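Local atomic coordinates of DUF1805 domain-containing protein (Thermoplasma acidophilum, PDB entry 1QW2), a protein that is of unknown function and belongs to the DUF1805 family, its chain folding around a mixed beta sheet and assembling with further copies of itself. Residues Glu50-Lys54 with Val55-Ala59. Numbering follows the deposited sequence.
Sequences ETSNK and VGDIA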
loop_
_atom_site.group_PDB
_atom_site.type_symbol
_atom_site.label_atom_id
_atom_site.label_comp_id
_atom_site.label_asym_id
_atom_site.label_seq_id
_atom_site.Cartn_x
_atom_site.Cartn_y
_atom_site.Cartn_z
ATOM N N GLU A 50 15.124 -20.959 4.563
ATOM C CA GLU A 50 15.285 -22.096 3.666
ATOM C C GLU A 50 14.703 -21.744 2.299
ATOM O O GLU A 50 15.222 -22.159 1.261
ATOM C CB GLU A 50 14.595 -23.339 4.231
ATOM C CG GLU A 50 15.118 -23.765 5.593
ATOM C CD GLU A 50 14.637 -25.144 6.000
ATOM O OE1 GLU A 50 13.426 -25.419 5.875
ATOM O OE2 GLU A 50 15.471 -25.953 6.453
ATOM N N THR A 51 13.628 -20.964 2.297
ATOM C CA THR A 51 13.009 -20.565 1.042
ATOM C C THR A 51 13.908 -19.568 0.312
ATOM O O THR A 51 14.099 -19.663 -0.901
ATOM C CB THR A 51 11.629 -19.948 1.301
ATOM O OG1 THR A 51 10.824 -20.910 1.994
ATOM C CG2 THR A 51 10.946 -19.577 -0.007
ATOM N N SER A 52 14.470 -18.617 1.051
ATOM C CA SER A 52 15.361 -17.633 0.451
ATOM C C SER A 52 16.532 -18.339 -0.228
ATOM O O SER A 52 16.937 -17.964 -1.332
ATOM C CB SER A 52 15.904 -16.676 1.518
ATOM O OG SER A 52 14.857 -15.951 2.136
ATOM N N ASN A 53 17.090 -19.343 0.441
ATOM C CA ASN A 53 18.212 -20.080 -0.131
ATOM C C ASN A 53 17.764 -20.907 -1.328
ATOM O O ASN A 53 18.476 -20.992 -2.324
ATOM C CB ASN A 53 18.860 -21.006 0.904
ATOM C CG ASN A 53 19.797 -20.270 1.842
ATOM O OD1 ASN A 53 20.449 -19.305 1.452
ATOM N ND2 ASN A 53 19.884 -20.740 3.081
ATOM N N LYS A 54 16.585 -21.513 -1.225
ATOM C CA LYS A 54 16.062 -22.338 -2.304
ATOM C C LYS A 54 15.983 -21.576 -3.618
ATOM O O LYS A 54 16.370 -22.097 -4.666
ATOM C CB LYS A 54 14.674 -22.872 -1.940
ATOM C CG LYS A 54 13.960 -23.573 -3.084
ATOM C CD LYS A 54 12.583 -24.056 -2.651
ATOM C CE LYS A 54 11.825 -24.690 -3.809
ATOM N NZ LYS A 54 10.482 -25.175 -3.385
ATOM N N VAL A 55 15.494 -20.341 -3.565
ATOM C CA VAL A 55 15.348 -19.545 -4.779
ATOM C C VAL A 55 16.528 -18.637 -5.117
ATOM O O VAL A 55 16.462 -17.850 -6.065
ATOM C CB VAL A 55 14.032 -18.719 -4.747
ATOM C CG1 VAL A 55 12.845 -19.659 -4.570
ATOM C CG2 VAL A 55 14.067 -17.683 -3.627
ATOM N N GLY A 56 17.604 -18.749 -4.342
ATOM C CA GLY A 56 18.802 -17.963 -4.603
ATOM C C GLY A 56 18.778 -16.478 -4.294
ATOM O O GLY A 56 19.460 -15.693 -4.955
ATOM N N ASP A 57 18.014 -16.083 -3.283
ATOM C CA ASP A 57 17.928 -14.676 -2.907
ATOM C C ASP A 57 19.113 -14.192 -2.088
ATOM O O ASP A 57 19.809 -14.981 -1.451
ATOM C CB ASP A 57 16.702 -14.404 -2.025
ATOM C CG ASP A 57 15.392 -14.586 -2.743
ATOM O OD1 ASP A 57 15.365 -14.521 -3.985
ATOM O OD2 ASP A 57 14.373 -14.772 -2.040
ATOM N N ILE A 58 19.328 -12.881 -2.118
ATOM C CA ILE A 58 20.327 -12.249 -1.275
ATOM C C ILE A 58 19.368 -11.794 -0.176
ATOM O O ILE A 58 18.592 -10.849 -0.366
ATOM C CB ILE A 58 20.976 -11.015 -1.939
ATOM C CG1 ILE A 58 21.970 -11.460 -3.011
ATOM C CG2 ILE A 58 21.674 -10.164 -0.876
ATOM C CD1 ILE A 58 22.657 -10.307 -3.730
ATOM N N ALA A 59 19.395 -12.476 0.960
ATOM C CA ALA A 59 18.476 -12.145 2.037
ATOM C C ALA A 59 19.065 -12.263 3.427
ATOM O O ALA A 59 19.961 -13.067 3.673
ATOM C CB ALA A 59 17.250 -13.039 1.940
HETATM O O HOH W 1 21.069 -17.483 -1.375
#
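With chi1 at -57°, Val55 sets CG2 between its backbone N and carbonyl carbon, 3.4 Å from Thr51 O, while CG1 lies anti to the carbonyl carbon. Asp57 CG, likewise anti to its own carbonyl carbon, brings OD2 3.9 Å from Ser52 CA. Here helix 49-54 ends in a Schellman motif with Gly56, at positive phi, as its C-prime residue. Val55 N still bonds to Thr51 O in helical fashion, but Asp57 N then reaches back to Ser52 O at 2.9 Å, its N-H...O angle 160°. Inside that loop, Gly56 N hydrogen-bonds to Asn53 O from above the carbonyl plane, 72° out of it. Trimming Val55 to an alanine would probably uncover the carbonyls of Thr51 and Ser52 and thin the packing against Tyr46 of the second subunit. The Asp57 carboxylate is gripped beyond the turn: OD2 by Tyr41 OH and by Tyr46 OH of the second subunit, OD1 by Asn29 N of that subunit. Ser52 OG, hydrogen-bonded to Tyr41 OH, also rests 3.8 Å from Ala59 CB, and a water donates to Asp57 O at 2.8 Å and weakly to Asn53 OD1, whose stronger partner is Gln81 N.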